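Local coordinates for RabGDI protein (Plasmodium falciparum 3D7, PDB 3P1W) that probably acts as a Rab GDP-dissociation inhibitor, holding Rab GTPases in their GDP-bound state and helping them cycle between membranes and cytosol, at residues L30-L35 / F428-Y433; L62-L67 / R85-D90; K107-T112 / E260-M265; E121-Y126 / S246-P251. All coordinates share one frame; numbering follows the deposited sequence.

Contact 1 (L30-L35 / F428-Y433); sequences LKECIL and FVTSSY
Thr430, Ser431 and Tyr433 meet Lys31 and Glu32 in the first turn of helix 30-41. The helix follows strand 20-26 of a Rossmann-like sheet. Segment 428-433 leaves the same sheet at the end of strand 427-429. Thr430 comes first. Its OG1 donates to Glu32 OE2 at 2.6 Å, and Glu32 OE2 accepts with its syn lone pair, on the side of the other carboxylate oxygen. A bend in the Glu32 chain (chi2 76°) carries CD toward this hydroxyl. Thr430 CB also lies 3.9 Å from Lys31 CD. Ser431 gives its carbonyl: Lys31 NZ donates to Ser431 O at 2.8 Å, from above the carbonyl plane. The same ammonium forms a salt bridge with Asp445 of helix 440-454, which probably helps to balance its charge. Ser432 joins through a water that accepts from Lys31 NZ and donates to Ser432 O. Its own hydroxyl bonds to Tyr416 N. At Tyr433 the extended Lys31 chain runs alongside the Tyr433 side chain, pointing the other way. Lys31 NZ sits over the ring face, 5.0 Å from the centroid of the Tyr433 ring, a cation-pi contact. The phenol oxygen reaches the helix backbone: Lys31 N donates to Tyr433 OH at 2.9 Å, nearly straight at 176°.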
# COMPACT_ATOMS: atom_id res chain seq x y z
N LEU A 30 -5.55 -1.72 9.19
CA LEU A 30 -4.90 -2.91 8.67
C LEU A 30 -3.64 -3.27 9.43
O LEU A 30 -3.47 -4.43 9.85
CB LEU A 30 -4.62 -2.75 7.16
CG LEU A 30 -5.86 -2.72 6.27
CD1 LEU A 30 -5.44 -2.42 4.82
CD2 LEU A 30 -6.64 -4.04 6.37
N LYS A 31 -2.76 -2.30 9.68
CA LYS A 31 -1.53 -2.59 10.41
C LYS A 31 -1.80 -3.18 11.82
O LYS A 31 -1.16 -4.16 12.22
CB LYS A 31 -0.67 -1.35 10.56
CG LYS A 31 -0.04 -0.80 9.24
CD LYS A 31 0.57 0.56 9.53
CE LYS A 31 1.20 1.20 8.35
NZ LYS A 31 1.96 2.43 8.71
N GLU A 32 -2.74 -2.58 12.53
CA GLU A 32 -3.11 -3.05 13.88
C GLU A 32 -3.65 -4.49 13.84
O GLU A 32 -3.31 -5.32 14.70
CB GLU A 32 -4.13 -2.12 14.50
CG GLU A 32 -3.52 -0.87 15.18
CD GLU A 32 -3.06 0.22 14.19
OE1 GLU A 32 -3.61 0.28 13.07
OE2 GLU A 32 -2.15 1.00 14.54
N CYS A 33 -4.51 -4.76 12.87
CA CYS A 33 -5.08 -6.10 12.70
C CYS A 33 -4.01 -7.15 12.40
O CYS A 33 -3.98 -8.25 13.01
CB CYS A 33 -6.11 -6.08 11.60
SG CYS A 33 -7.58 -5.18 12.03
N ILE A 34 -3.10 -6.82 11.48
CA ILE A 34 -2.00 -7.72 11.11
C ILE A 34 -1.08 -8.01 12.30
O ILE A 34 -0.73 -9.19 12.58
CB ILE A 34 -1.18 -7.14 9.90
CG1 ILE A 34 -2.08 -7.06 8.66
CG2 ILE A 34 0.05 -7.98 9.64
CD1 ILE A 34 -1.58 -6.13 7.51
N LEU A 35 -0.71 -6.96 13.03
CA LEU A 35 0.11 -7.11 14.22
C LEU A 35 -0.61 -7.92 15.30
O LEU A 35 -0.01 -8.76 15.96
CB LEU A 35 0.53 -5.73 14.77
CG LEU A 35 1.68 -5.06 14.02
CD1 LEU A 35 1.72 -3.55 14.28
CD2 LEU A 35 3.01 -5.71 14.34
N PHE A 428 3.76 1.80 21.09
CA PHE A 428 4.29 1.71 19.72
C PHE A 428 3.21 2.22 18.80
O PHE A 428 2.11 1.66 18.79
CB PHE A 428 4.60 0.25 19.36
CG PHE A 428 5.74 -0.33 20.15
CD1 PHE A 428 7.00 -0.42 19.60
CD2 PHE A 428 5.54 -0.75 21.46
CE1 PHE A 428 8.05 -0.94 20.34
CE2 PHE A 428 6.60 -1.27 22.22
CZ PHE A 428 7.86 -1.36 21.65
N VAL A 429 3.52 3.28 18.06
CA VAL A 429 2.55 3.97 17.22
C VAL A 429 2.81 3.66 15.75
O VAL A 429 3.92 3.82 15.26
CB VAL A 429 2.55 5.50 17.46
CG1 VAL A 429 1.46 6.16 16.67
CG2 VAL A 429 2.33 5.82 18.98
N THR A 430 1.78 3.19 15.05
CA THR A 430 1.88 2.97 13.59
C THR A 430 1.92 4.31 12.86
O THR A 430 1.26 5.28 13.26
CB THR A 430 0.75 2.09 13.06
OG1 THR A 430 -0.53 2.64 13.40
CG2 THR A 430 0.86 0.65 13.59
N SER A 431 2.68 4.37 11.77
CA SER A 431 2.68 5.54 10.90
C SER A 431 1.39 5.63 10.09
O SER A 431 0.69 4.63 9.85
CB SER A 431 3.93 5.54 9.99
OG SER A 431 3.87 4.46 9.08
N SER A 432 1.06 6.83 9.64
CA SER A 432 -0.10 6.99 8.78
C SER A 432 0.18 6.31 7.44
O SER A 432 1.34 6.20 7.05
CB SER A 432 -0.37 8.46 8.53
OG SER A 432 -0.44 9.17 9.75
N TYR A 433 -0.88 5.84 6.78
CA TYR A 433 -0.76 5.22 5.45
C TYR A 433 -0.34 6.29 4.44
O TYR A 433 -0.92 7.37 4.40
CB TYR A 433 -2.06 4.52 5.01
CG TYR A 433 -2.41 3.40 5.93
CD1 TYR A 433 -1.89 2.13 5.76
CD2 TYR A 433 -3.18 3.65 7.06
CE1 TYR A 433 -2.16 1.13 6.66
CE2 TYR A 433 -3.46 2.66 7.97
CZ TYR A 433 -2.94 1.40 7.76
OH TYR A 433 -3.19 0.43 8.70
O HOH W 1 2.71 3.57 6.24
O HOH W 2 -3.16 1.61 10.96

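Contact 2 (L62-L67 / R85-D90); sequences LNLTNL and RHWNVD
Leu64 presses on the indole of Trp87, and this is the tight part of the contact. Leu64 CG is 3.4 Å from Trp87 CD1. It stands over the face of the five-membered ring, with Leu64 CG 3.6 Å from the centroid of that Trp87 ring, as a CH-pi contact. The two methyls spread from there. Leu64 CD1 lies by NE1 and CD1 of the indole. Leu64 CD2 sits above the plane, over the middle of the whole ring system. The two side chains cross obliquely. Outside the two segments, Trp87 NE1 bonds to Tyr81 O, and the Tyr81 ring packs against Trp87 edge to face. Next to the indole the backbones join as a short two-stranded antiparallel sheet, 61-62 with 89-90. Leu62 and Val89 are its hydrogen-bonded pair. Leu62 N donates to Val89 O at 2.8 Å. Val89 N returns a bond to Leu62 O at 2.8 Å, at an angle of 171°. The backbones stay close one residue on, through a CA-H...O contact from Asn63 CA to Trp87 O at 3.4 Å. The packing is looser at Leu67, with Leu67 CD1 4.1 Å from Val89 CG1 and the side chains nearly at right angles. The side-chain ends of Asn63 and Asn88, both partly exposed, form the other loose side. Asn63 turns its amide away from Trp87 and caps helix 64-71: Asn66 N donates to Asn63 OD1 at 2.9 Å, nearly along the C=O axis. Asn88 points away, and its ND2 bonds to Gly371 O.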
# COMPACT_ATOMS: atom_id res chain seq x y z
N LEU A 62 -16.23 1.07 2.81
CA LEU A 62 -17.57 1.70 2.86
C LEU A 62 -18.52 1.19 1.77
O LEU A 62 -18.13 1.01 0.61
CB LEU A 62 -17.44 3.22 2.74
CG LEU A 62 -16.78 4.05 3.87
CD1 LEU A 62 -15.43 3.50 4.22
CD2 LEU A 62 -16.64 5.53 3.44
N ASN A 63 -19.78 0.96 2.14
CA ASN A 63 -20.81 0.74 1.14
C ASN A 63 -21.31 2.07 0.60
O ASN A 63 -20.75 3.11 0.91
CB ASN A 63 -21.95 -0.14 1.70
CG ASN A 63 -22.70 0.50 2.86
OD1 ASN A 63 -22.59 1.69 3.14
ND2 ASN A 63 -23.51 -0.32 3.54
N LEU A 64 -22.37 2.06 -0.21
CA LEU A 64 -22.86 3.32 -0.77
C LEU A 64 -23.36 4.27 0.29
O LEU A 64 -23.00 5.43 0.28
CB LEU A 64 -24.03 3.09 -1.72
CG LEU A 64 -23.77 2.79 -3.16
CD1 LEU A 64 -25.14 2.50 -3.79
CD2 LEU A 64 -23.03 3.94 -3.81
N THR A 65 -24.23 3.78 1.17
CA THR A 65 -24.77 4.60 2.25
C THR A 65 -23.66 5.29 3.01
O THR A 65 -23.72 6.49 3.27
CB THR A 65 -25.63 3.77 3.21
OG1 THR A 65 -26.77 3.30 2.49
CG2 THR A 65 -26.08 4.59 4.43
N ASN A 66 -22.63 4.55 3.35
CA ASN A 66 -21.60 5.10 4.19
C ASN A 66 -20.66 6.00 3.41
O ASN A 66 -20.22 7.00 3.94
CB ASN A 66 -20.92 4.02 5.01
CG ASN A 66 -21.84 3.48 6.11
OD1 ASN A 66 -22.47 4.26 6.85
ND2 ASN A 66 -21.96 2.18 6.18
N LEU A 67 -20.43 5.71 2.12
CA LEU A 67 -19.60 6.56 1.28
C LEU A 67 -20.27 7.93 1.20
O LEU A 67 -19.63 8.97 1.42
CB LEU A 67 -19.45 5.94 -0.10
CG LEU A 67 -18.53 6.58 -1.12
CD1 LEU A 67 -17.07 6.49 -0.63
CD2 LEU A 67 -18.72 5.91 -2.48
N ARG A 85 -24.97 -3.83 -1.19
CA ARG A 85 -24.16 -5.06 -1.17
C ARG A 85 -23.12 -5.15 -2.31
O ARG A 85 -22.16 -5.91 -2.21
CB ARG A 85 -25.06 -6.31 -1.16
CG ARG A 85 -25.82 -6.55 -2.44
CD ARG A 85 -27.02 -7.47 -2.23
NE ARG A 85 -27.81 -7.55 -3.45
CZ ARG A 85 -27.49 -8.32 -4.50
NH1 ARG A 85 -28.26 -8.31 -5.58
NH2 ARG A 85 -26.40 -9.09 -4.48
N HIS A 86 -23.32 -4.39 -3.38
CA HIS A 86 -22.40 -4.40 -4.53
C HIS A 86 -21.18 -3.53 -4.28
O HIS A 86 -20.21 -3.61 -5.03
CB HIS A 86 -23.09 -3.88 -5.77
CG HIS A 86 -24.34 -4.62 -6.12
ND1 HIS A 86 -24.33 -5.92 -6.56
CD2 HIS A 86 -25.64 -4.24 -6.07
CE1 HIS A 86 -25.58 -6.32 -6.78
NE2 HIS A 86 -26.39 -5.32 -6.48
N TRP A 87 -21.26 -2.66 -3.28
CA TRP A 87 -20.22 -1.66 -3.06
C TRP A 87 -19.39 -1.94 -1.82
O TRP A 87 -19.92 -2.02 -0.71
CB TRP A 87 -20.82 -0.25 -2.98
CG TRP A 87 -21.49 0.14 -4.25
CD1 TRP A 87 -22.77 -0.17 -4.62
CD2 TRP A 87 -20.94 0.91 -5.32
NE1 TRP A 87 -23.03 0.35 -5.86
CE2 TRP A 87 -21.93 1.02 -6.31
CE3 TRP A 87 -19.70 1.52 -5.53
CZ2 TRP A 87 -21.72 1.72 -7.50
CZ3 TRP A 87 -19.49 2.20 -6.73
CH2 TRP A 87 -20.49 2.29 -7.69
N ASN A 88 -18.08 -2.05 -2.02
CA ASN A 88 -17.13 -2.19 -0.92
C ASN A 88 -15.92 -1.31 -1.23
O ASN A 88 -14.93 -1.79 -1.77
CB ASN A 88 -16.72 -3.65 -0.77
CG ASN A 88 -17.89 -4.54 -0.36
OD1 ASN A 88 -18.30 -4.53 0.80
ND2 ASN A 88 -18.40 -5.33 -1.30
N VAL A 89 -16.04 -0.03 -0.89
CA VAL A 89 -15.06 0.98 -1.30
C VAL A 89 -14.04 1.23 -0.19
O VAL A 89 -14.35 1.84 0.84
CB VAL A 89 -15.78 2.29 -1.67
CG1 VAL A 89 -14.77 3.38 -2.10
CG2 VAL A 89 -16.87 2.04 -2.76
N ASP A 90 -12.83 0.72 -0.40
CA ASP A 90 -11.75 0.92 0.52
C ASP A 90 -11.34 2.40 0.49
O ASP A 90 -11.18 2.98 -0.59
CB ASP A 90 -10.54 0.07 0.11
CG ASP A 90 -10.71 -1.42 0.40
OD1 ASP A 90 -11.44 -1.82 1.32
OD2 ASP A 90 -10.05 -2.21 -0.28

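Contact 3 (K107-T112 / E260-M265); sequences KKTRVT and EGFSRM
The ring of Phe262 carries Val111 on one face. Val111 CG1 stands over the ring centre, 4.1 Å above the plane of the Phe262 ring. Val111 follows a Schellman motif that ends helix 101-108. Arg110 takes positive phi (61°) there, with two bonds back into the last turn, one of them from Arg110 N to Lys107 O. The motif presents Val111 to helix 257-268. On the same face of the Phe262 ring as CG1, Val111 CG2 is 3.9 Å from the ring centroid, a CH-pi contact. This methyl leans to one rim, and Val111 CG2 comes within 3.6 Å of Phe262 CE1. The Phe262 side chain also touches Ile34 of helix 30-41. Thr109 OG1 lies near Phe262 CE1, neither squarely over the face nor at the edge. The hydroxyl is not left without a partner, since Thr109 OG1 bonds to Ile105 O. Gly261 faces Val111 without a side chain, and the CA atoms of Val111 and Gly261 come to 6.0 Å. No hydrogen bond joins the segments, so the helix end is held to helix 257-268 by packing. Met265 completes the patch one turn on from Gly261. Met265 CB meets Val111 CG2 at 3.8 Å. Met265 CG is anti to the backbone N (chi1 176°), and this puts Met265 CG 3.8 Å from Thr109 O.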
# COMPACT_ATOMS: atom_id res chain seq x y z
N LYS A 107 0.10 -15.91 5.21
CA LYS A 107 0.30 -17.37 5.18
C LYS A 107 0.59 -17.87 6.59
O LYS A 107 -0.09 -18.77 7.09
CB LYS A 107 1.47 -17.76 4.26
CG LYS A 107 1.29 -17.37 2.79
CD LYS A 107 0.96 -18.54 1.89
CE LYS A 107 0.94 -18.15 0.43
NZ LYS A 107 0.53 -19.32 -0.42
N LYS A 108 1.60 -17.28 7.22
CA LYS A 108 2.01 -17.67 8.57
C LYS A 108 0.86 -17.67 9.57
O LYS A 108 0.70 -18.62 10.35
CB LYS A 108 3.13 -16.75 9.07
CG LYS A 108 3.49 -16.95 10.54
CD LYS A 108 4.56 -15.96 10.99
CE LYS A 108 5.93 -16.32 10.45
NZ LYS A 108 6.43 -17.57 11.06
N THR A 109 0.07 -16.61 9.56
CA THR A 109 -1.04 -16.44 10.52
C THR A 109 -2.30 -17.22 10.11
O THR A 109 -3.29 -17.24 10.85
CB THR A 109 -1.40 -14.94 10.72
OG1 THR A 109 -1.88 -14.38 9.48
CG2 THR A 109 -0.18 -14.15 11.19
N ARG A 110 -2.26 -17.82 8.92
CA ARG A 110 -3.36 -18.63 8.39
C ARG A 110 -4.64 -17.82 8.23
O ARG A 110 -5.74 -18.32 8.45
CB ARG A 110 -3.60 -19.86 9.27
CG ARG A 110 -2.32 -20.60 9.64
N VAL A 111 -4.48 -16.55 7.85
CA VAL A 111 -5.61 -15.70 7.55
C VAL A 111 -5.92 -15.70 6.04
O VAL A 111 -7.04 -15.39 5.64
CB VAL A 111 -5.38 -14.27 8.12
CG1 VAL A 111 -6.22 -13.24 7.42
CG2 VAL A 111 -5.66 -14.30 9.61
N THR A 112 -4.95 -16.10 5.22
CA THR A 112 -5.09 -16.11 3.75
C THR A 112 -6.41 -16.71 3.28
O THR A 112 -7.03 -16.20 2.33
CB THR A 112 -3.99 -16.95 3.05
OG1 THR A 112 -2.72 -16.74 3.68
CG2 THR A 112 -3.89 -16.58 1.56
N GLU A 260 -11.83 -8.33 9.41
CA GLU A 260 -12.78 -9.44 9.66
C GLU A 260 -12.05 -10.77 9.83
O GLU A 260 -12.29 -11.52 10.80
CB GLU A 260 -13.75 -9.57 8.47
CG GLU A 260 -14.70 -8.39 8.26
CD GLU A 260 -15.86 -8.34 9.25
OE1 GLU A 260 -16.03 -9.30 10.06
OE2 GLU A 260 -16.63 -7.35 9.21
N GLY A 261 -11.18 -11.06 8.88
CA GLY A 261 -10.31 -12.21 8.91
C GLY A 261 -9.49 -12.33 10.18
O GLY A 261 -9.47 -13.39 10.82
N PHE A 262 -8.82 -11.25 10.55
CA PHE A 262 -7.97 -11.28 11.74
C PHE A 262 -8.79 -11.35 13.04
O PHE A 262 -8.37 -12.02 14.00
CB PHE A 262 -6.99 -10.10 11.77
CG PHE A 262 -5.76 -10.33 10.94
CD1 PHE A 262 -4.80 -11.23 11.34
CD2 PHE A 262 -5.57 -9.64 9.75
CE1 PHE A 262 -3.66 -11.45 10.56
CE2 PHE A 262 -4.44 -9.84 8.98
CZ PHE A 262 -3.49 -10.73 9.38
N SER A 263 -9.95 -10.71 13.06
CA SER A 263 -10.85 -10.80 14.21
C SER A 263 -11.27 -12.26 14.43
O SER A 263 -11.21 -12.77 15.56
CB SER A 263 -12.08 -9.92 14.00
OG SER A 263 -12.77 -9.73 15.23
N ARG A 264 -11.66 -12.91 13.35
CA ARG A 264 -12.08 -14.30 13.38
C ARG A 264 -10.94 -15.20 13.86
O ARG A 264 -11.13 -16.03 14.76
CB ARG A 264 -12.58 -14.75 12.00
N MET A 265 -9.75 -15.03 13.27
CA MET A 265 -8.58 -15.81 13.65
C MET A 265 -8.24 -15.60 15.13
O MET A 265 -8.17 -16.57 15.89
CB MET A 265 -7.37 -15.51 12.77
CG MET A 265 -6.08 -16.24 13.18
SD MET A 265 -4.84 -15.22 14.06
CE MET A 265 -3.86 -16.51 14.85

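Contact 4 (E121-Y126 / S246-P251); sequences EGSYVY and SPFIYP
Ser123 fits its hydroxyl oxygen against the turn at Ser246 and Pro247. Ser123 OG is 3.3 Å from Ser246 CB, the closest approach in the contact. The same oxygen, Ser123 OG, lies 3.8 Å from Pro247 CD. It also sits at the edge of the Phe248 ring, near the ring plane, with Ser123 OG 4.0 Å from Phe248 CD2. No hydrogen bond crosses between the segments. This is therefore a packing contact, in which one small polar group meets carbon on three residues. Gly122 C is also 4.4 Å from Ser246 CB. The second shell fixes the turn. Ser246 OG accepts from Phe248 N at 3.2 Å with an angle of 163°, which makes an ST turn. Chi1 of 83° sets OG between the backbone N and the carbonyl carbon of Ser246, where it meets the N-H of Phe248. Ser246 OG also bonds to Val120 O, so the turn is tied to the strand that carries Ser123. Further out, Tyr236 of helix 226-243 packs on both Ser123 and Pro247, while the backbones of Gly122 and Tyr124 bond to strand 346-350. The contact lies just ahead of the start of strand 248-251, which pairs antiparallel with strand 117-129 in the large mixed beta-sheet of the protein.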
# COMPACT_ATOMS: atom_id res chain seq x y z
N GLU A 121 -5.41 -6.79 -12.99
CA GLU A 121 -5.30 -7.19 -14.40
C GLU A 121 -4.20 -6.49 -15.17
O GLU A 121 -3.77 -7.00 -16.21
CB GLU A 121 -6.64 -7.05 -15.12
CG GLU A 121 -7.68 -8.04 -14.62
CD GLU A 121 -8.93 -8.10 -15.49
OE1 GLU A 121 -9.19 -7.18 -16.30
OE2 GLU A 121 -9.67 -9.08 -15.34
N GLY A 122 -3.73 -5.34 -14.69
CA GLY A 122 -2.63 -4.69 -15.36
C GLY A 122 -1.86 -3.70 -14.53
O GLY A 122 -2.35 -3.16 -13.55
N SER A 123 -0.62 -3.49 -14.95
CA SER A 123 0.30 -2.56 -14.31
C SER A 123 0.78 -1.61 -15.38
O SER A 123 1.27 -2.06 -16.43
CB SER A 123 1.50 -3.32 -13.78
OG SER A 123 1.12 -4.50 -13.08
N TYR A 124 0.64 -0.31 -15.13
CA TYR A 124 0.94 0.76 -16.08
C TYR A 124 1.88 1.76 -15.43
O TYR A 124 1.88 1.94 -14.18
CB TYR A 124 -0.33 1.47 -16.56
CG TYR A 124 -1.20 0.55 -17.39
CD1 TYR A 124 -1.15 0.59 -18.77
CD2 TYR A 124 -2.01 -0.41 -16.77
CE1 TYR A 124 -1.90 -0.29 -19.54
CE2 TYR A 124 -2.76 -1.33 -17.54
CZ TYR A 124 -2.69 -1.27 -18.91
OH TYR A 124 -3.44 -2.14 -19.70
N VAL A 125 2.62 2.46 -16.29
CA VAL A 125 3.48 3.54 -15.86
C VAL A 125 3.29 4.74 -16.80
O VAL A 125 3.04 4.57 -18.00
CB VAL A 125 4.94 3.09 -15.80
CG1 VAL A 125 5.48 2.65 -17.21
CG2 VAL A 125 5.83 4.17 -15.15
N TYR A 126 3.39 5.94 -16.24
CA TYR A 126 3.23 7.18 -17.03
C TYR A 126 4.57 7.62 -17.63
O TYR A 126 5.57 7.73 -16.92
CB TYR A 126 2.71 8.24 -16.08
CG TYR A 126 2.23 9.54 -16.65
CD1 TYR A 126 0.90 9.88 -16.57
CD2 TYR A 126 3.12 10.49 -17.14
CE1 TYR A 126 0.45 11.10 -17.01
CE2 TYR A 126 2.68 11.71 -17.58
CZ TYR A 126 1.33 12.00 -17.51
OH TYR A 126 0.86 13.20 -17.95
N SER A 246 -0.36 -9.61 -13.78
CA SER A 246 0.49 -8.65 -13.07
C SER A 246 1.05 -9.33 -11.83
O SER A 246 0.62 -10.44 -11.49
CB SER A 246 -0.34 -7.41 -12.67
OG SER A 246 -1.07 -7.62 -11.48
N PRO A 247 2.01 -8.69 -11.13
CA PRO A 247 2.50 -9.28 -9.89
C PRO A 247 1.72 -8.85 -8.64
O PRO A 247 2.18 -9.06 -7.53
CB PRO A 247 3.95 -8.76 -9.82
CG PRO A 247 3.90 -7.45 -10.50
CD PRO A 247 2.78 -7.50 -11.52
N PHE A 248 0.54 -8.27 -8.82
CA PHE A 248 -0.26 -7.76 -7.70
C PHE A 248 -1.60 -8.47 -7.57
O PHE A 248 -2.22 -8.82 -8.58
CB PHE A 248 -0.53 -6.24 -7.83
CG PHE A 248 0.71 -5.42 -7.87
CD1 PHE A 248 1.35 -5.04 -6.70
CD2 PHE A 248 1.26 -5.05 -9.09
CE1 PHE A 248 2.55 -4.31 -6.76
CE2 PHE A 248 2.44 -4.31 -9.14
CZ PHE A 248 3.07 -3.93 -7.99
N ILE A 249 -2.03 -8.64 -6.31
CA ILE A 249 -3.34 -9.18 -5.98
C ILE A 249 -4.09 -8.27 -5.03
O ILE A 249 -3.51 -7.38 -4.39
CB ILE A 249 -3.26 -10.60 -5.36
CG1 ILE A 249 -2.37 -10.62 -4.10
CG2 ILE A 249 -2.75 -11.58 -6.42
CD1 ILE A 249 -2.31 -12.02 -3.41
N TYR A 250 -5.40 -8.52 -4.95
CA TYR A 250 -6.31 -7.75 -4.12
C TYR A 250 -7.47 -8.68 -3.79
O TYR A 250 -7.86 -9.51 -4.63
CB TYR A 250 -6.78 -6.54 -4.91
CG TYR A 250 -7.63 -5.49 -4.23
CD1 TYR A 250 -7.10 -4.63 -3.26
CD2 TYR A 250 -8.93 -5.27 -4.64
CE1 TYR A 250 -7.88 -3.64 -2.71
CE2 TYR A 250 -9.71 -4.28 -4.09
CZ TYR A 250 -9.20 -3.48 -3.13
OH TYR A 250 -10.03 -2.49 -2.62
N PRO A 251 -7.98 -8.62 -2.56
CA PRO A 251 -9.01 -9.57 -2.19
C PRO A 251 -10.36 -9.26 -2.80
O PRO A 251 -10.69 -8.10 -2.98
CB PRO A 251 -9.12 -9.44 -0.67
CG PRO A 251 -8.04 -8.55 -0.23
CD PRO A 251 -7.55 -7.79 -1.43

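Contact 1 encloses the others along the chain, joining helix 30-41 to the far C-terminal part. Contact 2 closes early, before contact 3 opens. Contact 4 is nested inside contact 3: strand 117-129 follows helix 101-108, and helix 257-268 follows strand 248-251. Contacts 1 and 3 have centres about 16 Å apart and touch, with Phe262 linking them by packing against Cys33. Contacts 2 and 4, centres about 22 Å apart, are joined by a probable hydrogen bond between Asp90 and Tyr250. Contacts 1 and 4 lie on opposite sides of the chain centre. Contact 1 belongs to the Rossmann-like sheet and contact 4 to the second large sheet, so parts far apart in sequence meet in and between the two large sheets.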